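PDB 6N9J: clostripain-related protein from Bacteroides thetaiotaomicron, which probably cleaves peptide bonds as a secreted cysteine protease of the clostripain (C11) family, here blocked covalently by an irreversible peptide inhibitor. Local coordinates for residues M163-E167 with G343-Y347; K221-T225 with T320-N324; L277-L282 with V336-E342. One frame throughout, in Å; residues are numbered along the deposited sequence.

The three contacts join distant parts of one chain around the end of its large mixed sheet. Contact 1 closes the widest loop, and contacts 2 and 3 lie inside it, their segments alternating along the chain. Contacts 2 and 3 reach antiparallel neighbours in the sheet, strands 315-327 and 333-337, and their centres are about 13 Å apart. Contact 1 is buried, its centre about 12 Å from that of contact 3, whose Y279 packs on S345. Contact 2 lies at the surface, about 21 Å from contact 1 between centres. Contact 1 holds the chain beyond edge strand 333-337 to the start of helix 166-171, while contacts 2 and 3 pack loops on strands 315-327 and 333-337.

Contact 1 of 3, residues M163-E167 with G343-Y347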
loop_
_atom_site.group_PDB
_atom_site.type_symbol
_atom_site.label_atom_id
_atom_site.label_comp_id
_atom_site.label_asym_id
_atom_site.label_seq_id
_atom_site.Cartn_x
_atom_site.Cartn_y
_atom_site.Cartn_z
ATOM N N MET A 163 4.733 1.497 -1.162
ATOM C CA MET A 163 3.766 2.459 -0.643
ATOM C C MET A 163 3.921 2.711 0.855
ATOM O O MET A 163 3.481 3.754 1.353
ATOM C CB MET A 163 2.330 1.994 -0.958
ATOM C CG MET A 163 1.998 1.981 -2.455
ATOM S SD MET A 163 2.531 3.414 -3.440
ATOM C CE MET A 163 1.756 4.764 -2.614
ATOM N N GLN A 164 4.554 1.776 1.569
ATOM C CA GLN A 164 4.762 1.937 3.009
ATOM C C GLN A 164 5.966 2.872 3.254
ATOM O O GLN A 164 7.004 2.473 3.797
ATOM C CB GLN A 164 4.950 0.581 3.697
ATOM C CG GLN A 164 4.693 0.589 5.214
ATOM C CD GLN A 164 3.205 0.628 5.593
ATOM O OE1 GLN A 164 2.387 1.234 4.905
ATOM N NE2 GLN A 164 2.862 -0.021 6.700
ATOM N N SER A 165 5.772 4.118 2.817
ATOM C CA SER A 165 6.692 5.239 2.935
ATOM C C SER A 165 6.148 6.250 3.946
ATOM O O SER A 165 4.942 6.529 3.962
ATOM C CB SER A 165 6.887 5.874 1.546
ATOM O OG SER A 165 6.952 7.287 1.588
ATOM N N VAL A 166 7.028 6.788 4.789
ATOM C CA VAL A 166 6.613 7.697 5.851
ATOM C C VAL A 166 6.083 8.993 5.242
ATOM O O VAL A 166 5.223 9.656 5.828
ATOM C CB VAL A 166 7.784 7.993 6.848
ATOM C CG1 VAL A 166 8.829 8.871 6.206
ATOM C CG2 VAL A 166 7.281 8.639 8.147
ATOM N N GLU A 167 6.580 9.342 4.056
ATOM C CA GLU A 167 6.108 10.526 3.338
ATOM C C GLU A 167 4.659 10.358 2.859
ATOM O O GLU A 167 3.851 11.282 2.944
ATOM C CB GLU A 167 7.022 10.821 2.142
ATOM C CG GLU A 167 8.440 11.263 2.526
ATOM C CD GLU A 167 9.415 10.105 2.697
ATOM O OE1 GLU A 167 8.970 8.929 2.650
ATOM O OE2 GLU A 167 10.632 10.378 2.887
ATOM N N GLY A 343 10.445 -1.797 8.606
ATOM C CA GLY A 343 9.078 -1.746 8.132
ATOM C C GLY A 343 8.627 -0.486 7.424
ATOM O O GLY A 343 7.511 -0.449 6.908
ATOM N N VAL A 344 9.465 0.550 7.406
ATOM C CA VAL A 344 9.076 1.824 6.797
ATOM C C VAL A 344 10.227 2.435 5.990
ATOM O O VAL A 344 11.385 2.370 6.403
ATOM C CB VAL A 344 8.599 2.843 7.867
ATOM C CG1 VAL A 344 8.106 4.134 7.209
ATOM C CG2 VAL A 344 7.492 2.246 8.703
ATOM N N SER A 345 9.916 3.009 4.831
ATOM C CA SER A 345 10.962 3.638 4.017
ATOM C C SER A 345 10.907 5.153 4.115
ATOM O O SER A 345 9.936 5.725 4.612
ATOM C CB SER A 345 10.854 3.225 2.547
ATOM O OG SER A 345 9.901 4.030 1.872
ATOM N N THR A 346 11.961 5.789 3.623
ATOM C CA THR A 346 12.074 7.232 3.605
ATOM C C THR A 346 13.004 7.641 2.468
ATOM O O THR A 346 13.816 6.837 1.990
ATOM C CB THR A 346 12.627 7.782 4.945
ATOM O OG1 THR A 346 12.616 9.216 4.934
ATOM C CG2 THR A 346 14.056 7.309 5.165
ATOM N N TYR A 347 12.884 8.892 2.037
ATOM C CA TYR A 347 13.839 9.460 1.107
ATOM C C TYR A 347 14.983 10.140 1.873
ATOM O O TYR A 347 14.753 10.876 2.842
ATOM C CB TYR A 347 13.149 10.451 0.181
ATOM C CG TYR A 347 14.058 11.025 -0.867
ATOM C CD1 TYR A 347 14.620 10.209 -1.842
ATOM C CD2 TYR A 347 14.348 12.378 -0.896
ATOM C CE1 TYR A 347 15.456 10.722 -2.808
ATOM C CE2 TYR A 347 15.188 12.907 -1.864
ATOM C CZ TYR A 347 15.736 12.073 -2.818
ATOM O OH TYR A 347 16.573 12.591 -3.782
HETATM O O HOH W 1 10.011 6.698 0.950
#
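Residues 343-347 pass the start of helix 166-171 in roughly the same direction as 164-167, joined by a single parallel bridge between S165 and S345 (CA-CA 4.7 Å). G343 comes first: its O lies 3.4 Å from Q164 CG and accepts a hydrogen bond from S241, to which Q164 NE2 is also hydrogen-bonded. V344 packs CG1 against V166 CB at 3.9 Å. S345 makes both bridge bonds, its N to Q164 O (3.1 Å) and its O to V166 N (3.1 Å), while a water links S345 OG (2.8 Å) to E167 OE1 (3.0 Å). T346 OG1 stands 3.1 Å from E167 OE2, and Y347 N donates to that same OE2 at 2.8 Å; the Y347 side chain leads away, its OH hydrogen-bonded to E357. S165, the N-cap residue, donates from OG to E167 OE1 (2.8 Å). The buried E167 carboxylate therefore sits among several donors, Y360 included, so hydrogen bonds meet its charge while it ties the helix start to the chain at the end of strand 345-346.

Contact 2 of 3, residues K221-T225 with T320-N324; sequences KYNST and TTDNN
A tyrosine hydroxyl, not a backbone carbonyl, accepts the main-chain N-H of N323: N323 N lies 3.0 Å from Y222 OH, with a bent N-H...O angle of 136°. The segments form no sheet; the nearest CA pairs are Y222-T321 at 7.4 Å and S224-N323 at 6.5 Å. Y222 is extended (phi/psi -65/135) with chi1 t and chi2 73°, which sends its ring across the gap. N223 is also extended (-126/137, chi1 t), and S224 turns helical (-63/-31). T321 CB sits over one ring face, 3.6 Å from the centroid and 10° off the normal, a CH-pi contact. D322 takes a helical conformation (-61/-34) between the extended T321 (-71/161) and N323 (-122/158), kinking strand 315-327 so that N323 N meets the hydroxyl. The N323 side chain (chi1 m) reaches back, ND2 donating to S224 O at 3.1 Å, and S224 OG donates weakly to Y222 OH at 3.5 Å. Each segment is also braced internally: N223 OD1 accepts from T225 N (3.1 Å), an Asx turn, and from T225 OG1 (2.9 Å), and T321 OG1 donates to N323 O (2.7 Å). From outside, V238 N donates to T321 OG1. M335 of strand 333-337 borders both Y222 and N323. Side chains thus supply one partner in each hydrogen bond between the segments, so the loop following helix 206-221 is fastened to the kinked strand without pairing of their backbones.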
loop_
_atom_site.group_PDB
_atom_site.type_symbol
_atom_site.label_atom_id
_atom_site.label_comp_id
_atom_site.label_asym_id
_atom_site.label_seq_id
_atom_site.Cartn_x
_atom_site.Cartn_y
_atom_site.Cartn_z
ATOM N N LYS A 221 5.594 -20.408 1.427
ATOM C CA LYS A 221 6.145 -20.938 0.186
ATOM C C LYS A 221 7.496 -20.295 -0.130
ATOM O O LYS A 221 8.062 -20.494 -1.204
ATOM C CB LYS A 221 5.164 -20.746 -0.968
ATOM C CG LYS A 221 4.409 -19.444 -0.928
ATOM C CD LYS A 221 3.500 -19.304 -2.141
ATOM C CE LYS A 221 2.581 -20.503 -2.292
ATOM N NZ LYS A 221 1.705 -20.373 -3.502
ATOM N N TYR A 222 8.016 -19.547 0.837
ATOM C CA TYR A 222 9.301 -18.884 0.697
ATOM C C TYR A 222 10.453 -19.871 0.584
ATOM O O TYR A 222 10.534 -20.862 1.311
ATOM C CB TYR A 222 9.535 -17.951 1.871
ATOM C CG TYR A 222 10.930 -17.380 1.985
ATOM C CD1 TYR A 222 11.377 -16.388 1.115
ATOM C CD2 TYR A 222 11.784 -17.795 2.998
ATOM C CE1 TYR A 222 12.647 -15.849 1.241
ATOM C CE2 TYR A 222 13.063 -17.268 3.122
ATOM C CZ TYR A 222 13.480 -16.293 2.249
ATOM O OH TYR A 222 14.738 -15.765 2.382
ATOM N N ASN A 223 11.325 -19.574 -0.368
ATOM C CA ASN A 223 12.558 -20.295 -0.597
ATOM C C ASN A 223 13.673 -19.246 -0.587
ATOM O O ASN A 223 13.490 -18.170 -1.147
ATOM C CB ASN A 223 12.475 -21.047 -1.926
ATOM C CG ASN A 223 13.722 -21.797 -2.242
ATOM O OD1 ASN A 223 14.719 -21.206 -2.645
ATOM N ND2 ASN A 223 13.685 -23.115 -2.072
ATOM N N SER A 224 14.803 -19.524 0.060
ATOM C CA SER A 224 15.834 -18.486 0.254
ATOM C C SER A 224 16.446 -17.943 -1.029
ATOM O O SER A 224 16.849 -16.780 -1.092
ATOM C CB SER A 224 16.960 -19.004 1.144
ATOM O OG SER A 224 16.725 -18.628 2.486
ATOM N N THR A 225 16.525 -18.793 -2.043
ATOM C CA THR A 225 17.098 -18.409 -3.327
ATOM C C THR A 225 15.997 -18.114 -4.342
ATOM O O THR A 225 16.258 -18.003 -5.536
ATOM C CB THR A 225 18.001 -19.514 -3.882
ATOM O OG1 THR A 225 17.210 -20.689 -4.120
ATOM C CG2 THR A 225 19.114 -19.845 -2.888
ATOM N N THR A 320 9.091 -9.845 7.806
ATOM C CA THR A 320 9.698 -10.059 6.504
ATOM C C THR A 320 10.357 -11.427 6.467
ATOM O O THR A 320 10.818 -11.936 7.476
ATOM C CB THR A 320 10.744 -8.977 6.168
ATOM O OG1 THR A 320 11.256 -9.182 4.841
ATOM C CG2 THR A 320 11.907 -9.009 7.172
ATOM N N THR A 321 10.374 -12.036 5.294
ATOM C CA THR A 321 11.243 -13.174 5.066
ATOM C C THR A 321 12.684 -12.641 5.004
ATOM O O THR A 321 12.887 -11.443 4.810
ATOM C CB THR A 321 10.845 -13.911 3.783
ATOM O OG1 THR A 321 10.665 -12.955 2.727
ATOM C CG2 THR A 321 9.528 -14.633 4.003
ATOM N N ASP A 322 13.680 -13.501 5.188
ATOM C CA ASP A 322 15.070 -13.025 5.274
ATOM C C ASP A 322 15.524 -12.319 3.992
ATOM O O ASP A 322 16.304 -11.370 4.035
ATOM C CB ASP A 322 16.014 -14.183 5.604
ATOM C CG ASP A 322 15.779 -14.744 7.003
ATOM O OD1 ASP A 322 15.496 -13.947 7.928
ATOM O OD2 ASP A 322 15.870 -15.981 7.175
ATOM N N ASN A 323 15.018 -12.786 2.859
ATOM C CA ASN A 323 15.244 -12.134 1.579
ATOM C C ASN A 323 13.903 -11.765 0.971
ATOM O O ASN A 323 12.869 -12.337 1.344
ATOM C CB ASN A 323 16.024 -13.046 0.617
ATOM C CG ASN A 323 17.421 -13.379 1.107
ATOM O OD1 ASN A 323 18.045 -12.604 1.831
ATOM N ND2 ASN A 323 17.928 -14.537 0.696
ATOM N N ASN A 324 13.922 -10.791 0.062
ATOM C CA ASN A 324 12.787 -10.485 -0.809
ATOM C C ASN A 324 13.281 -10.467 -2.253
ATOM O O ASN A 324 14.455 -10.182 -2.502
ATOM C CB ASN A 324 12.156 -9.135 -0.455
ATOM C CG ASN A 324 11.079 -9.241 0.598
ATOM O OD1 ASN A 324 10.014 -8.635 0.474
ATOM N ND2 ASN A 324 11.344 -10.019 1.640
#

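Contact 3 of 3, residues L277-L282 with V336-E342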
loop_
_atom_site.group_PDB
_atom_site.type_symbol
_atom_site.label_atom_id
_atom_site.label_comp_id
_atom_site.label_asym_id
_atom_site.label_seq_id
_atom_site.Cartn_x
_atom_site.Cartn_y
_atom_site.Cartn_z
ATOM N N LEU A 277 19.939 0.067 5.111
ATOM C CA LEU A 277 19.134 -0.827 4.281
ATOM C C LEU A 277 18.361 -0.065 3.205
ATOM O O LEU A 277 17.675 0.913 3.503
ATOM C CB LEU A 277 18.151 -1.618 5.147
ATOM C CG LEU A 277 17.193 -2.483 4.335
ATOM C CD1 LEU A 277 17.958 -3.524 3.514
ATOM C CD2 LEU A 277 16.202 -3.146 5.243
ATOM N N CYS A 278 18.488 -0.518 1.957
ATOM C CA CYS A 278 17.843 0.116 0.810
ATOM C C CYS A 278 16.800 -0.819 0.194
ATOM O O CYS A 278 17.096 -1.983 -0.075
ATOM C CB CYS A 278 18.897 0.511 -0.249
ATOM S SG CYS A 278 18.197 1.067 -1.831
ATOM N N TYR A 279 15.586 -0.309 -0.027
ATOM C CA TYR A 279 14.464 -1.133 -0.499
ATOM C C TYR A 279 14.365 -1.238 -2.017
ATOM O O TYR A 279 13.665 -2.105 -2.525
ATOM C CB TYR A 279 13.139 -0.606 0.062
ATOM C CG TYR A 279 13.023 -0.803 1.555
ATOM C CD1 TYR A 279 13.057 -2.079 2.109
ATOM C CD2 TYR A 279 12.896 0.282 2.415
ATOM C CE1 TYR A 279 12.956 -2.270 3.477
ATOM C CE2 TYR A 279 12.800 0.100 3.782
ATOM C CZ TYR A 279 12.831 -1.181 4.305
ATOM O OH TYR A 279 12.743 -1.375 5.667
ATOM N N ASP A 280 15.061 -0.361 -2.740
ATOM C CA ASP A 280 15.224 -0.522 -4.188
ATOM C C ASP A 280 16.702 -0.506 -4.600
ATOM O O ASP A 280 17.139 0.397 -5.321
ATOM C CB ASP A 280 14.443 0.573 -4.936
ATOM C CG ASP A 280 14.888 1.983 -4.548
ATOM O OD1 ASP A 280 15.484 2.143 -3.452
ATOM O OD2 ASP A 280 14.633 2.926 -5.338
ATOM N N PRO A 281 17.480 -1.517 -4.161
ATOM C CA PRO A 281 18.934 -1.469 -4.341
ATOM C C PRO A 281 19.385 -1.749 -5.775
ATOM O O PRO A 281 20.530 -1.483 -6.124
ATOM C CB PRO A 281 19.433 -2.566 -3.399
ATOM C CG PRO A 281 18.316 -3.552 -3.361
ATOM C CD PRO A 281 17.045 -2.781 -3.536
ATOM N N LEU A 282 18.491 -2.282 -6.597
ATOM C CA LEU A 282 18.871 -2.663 -7.948
ATOM C C LEU A 282 18.410 -1.604 -8.935
ATOM O O LEU A 282 18.665 -1.710 -10.134
ATOM C CB LEU A 282 18.283 -4.028 -8.304
ATOM C CG LEU A 282 18.429 -5.126 -7.243
ATOM C CD1 LEU A 282 17.795 -6.411 -7.737
ATOM C CD2 LEU A 282 19.895 -5.341 -6.872
ATOM N N VAL A 336 17.146 -10.286 -2.611
ATOM C CA VAL A 336 17.955 -9.293 -1.899
ATOM C C VAL A 336 17.732 -9.406 -0.385
ATOM O O VAL A 336 16.607 -9.625 0.064
ATOM C CB VAL A 336 17.611 -7.865 -2.374
ATOM C CG1 VAL A 336 18.309 -6.819 -1.505
ATOM C CG2 VAL A 336 17.969 -7.702 -3.850
ATOM N N SER A 337 18.792 -9.259 0.403
ATOM C CA SER A 337 18.684 -9.396 1.854
ATOM C C SER A 337 17.839 -8.280 2.481
ATOM O O SER A 337 18.009 -7.104 2.152
ATOM C CB SER A 337 20.079 -9.421 2.484
ATOM O OG SER A 337 20.015 -9.610 3.886
ATOM N N MET A 338 16.919 -8.653 3.375
ATOM C CA MET A 338 16.115 -7.668 4.097
ATOM C C MET A 338 16.677 -7.413 5.501
ATOM O O MET A 338 15.980 -6.888 6.373
ATOM C CB MET A 338 14.642 -8.114 4.187
ATOM C CG MET A 338 13.883 -8.008 2.851
ATOM S SD MET A 338 13.717 -6.325 2.209
ATOM C CE MET A 338 14.572 -6.446 0.644
ATOM N N ASP A 339 17.939 -7.781 5.709
ATOM C CA ASP A 339 18.615 -7.530 6.981
ATOM C C ASP A 339 18.607 -6.037 7.322
ATOM O O ASP A 339 19.102 -5.218 6.550
ATOM C CB ASP A 339 20.048 -8.054 6.921
ATOM C CG ASP A 339 20.770 -7.919 8.236
ATOM O OD1 ASP A 339 20.620 -8.823 9.086
ATOM O OD2 ASP A 339 21.493 -6.913 8.417
ATOM N N GLY A 340 18.009 -5.687 8.459
ATOM C CA GLY A 340 17.887 -4.297 8.867
ATOM C C GLY A 340 16.471 -3.747 8.772
ATOM O O GLY A 340 16.214 -2.597 9.116
ATOM N N PHE A 341 15.545 -4.580 8.308
ATOM C CA PHE A 341 14.171 -4.168 8.029
ATOM C C PHE A 341 13.418 -3.690 9.264
ATOM O O PHE A 341 13.267 -4.426 10.239
ATOM C CB PHE A 341 13.440 -5.345 7.376
ATOM C CG PHE A 341 11.952 -5.187 7.272
ATOM C CD1 PHE A 341 11.383 -4.467 6.233
ATOM C CD2 PHE A 341 11.112 -5.818 8.182
ATOM C CE1 PHE A 341 10.012 -4.351 6.122
ATOM C CE2 PHE A 341 9.736 -5.708 8.073
ATOM C CZ PHE A 341 9.185 -4.971 7.046
ATOM N N GLU A 342 12.926 -2.458 9.226
ATOM C CA GLU A 342 12.126 -1.992 10.339
ATOM C C GLU A 342 10.731 -1.589 9.888
ATOM O O GLU A 342 9.921 -1.117 10.692
ATOM C CB GLU A 342 12.824 -0.838 11.058
ATOM C CG GLU A 342 14.146 -1.239 11.746
ATOM C CD GLU A 342 13.968 -2.256 12.879
ATOM O OE1 GLU A 342 14.986 -2.854 13.290
ATOM O OE2 GLU A 342 12.825 -2.458 13.372
#
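No hydrogen bond crosses between 277-282 and 336-342; the 381 Å² they bury is made by side chains packing on side chains and, at L277, on the backbone of the turn. The apolar contacts fall in two groups. L277 CD2 lies 4.1 Å from F341 CB, while at the other end P281 CG meets V336 CG1 at 3.8 Å and L282 CD1 meets V336 CG2 at 4.1 Å. Y279 makes the aromatic contacts: M338 SD lies at the edge of its ring, 5.4 Å from the centroid, a Met-aromatic contact, and F341 CD1 is 3.4 Å from Y279 OH and 3.9 Å from Y279 CE1. The backbone that L277 covers, with CD2 3.4 Å from F341 N and CD1 3.7 Å from D339 O, is a type II beta turn, closed by F341 N to M338 O at 3.0 Å. G340 holds its third position at phi/psi 108/-1, where a CB would strike the preceding carbonyl and come within 3.5 Å of L277 CB. D289, outside both segments, accepts hydrogen bonds at OD1 from Y279 OH and the main-chain N of E342. In the fold, the turn leads out of strand 333-337, which pairs with strand 315-327; the 277-282 loop lies against the turn and the end of strand 333-337 on the way to strand 288-289, and Y279 also packs on S345 of strand 345-346.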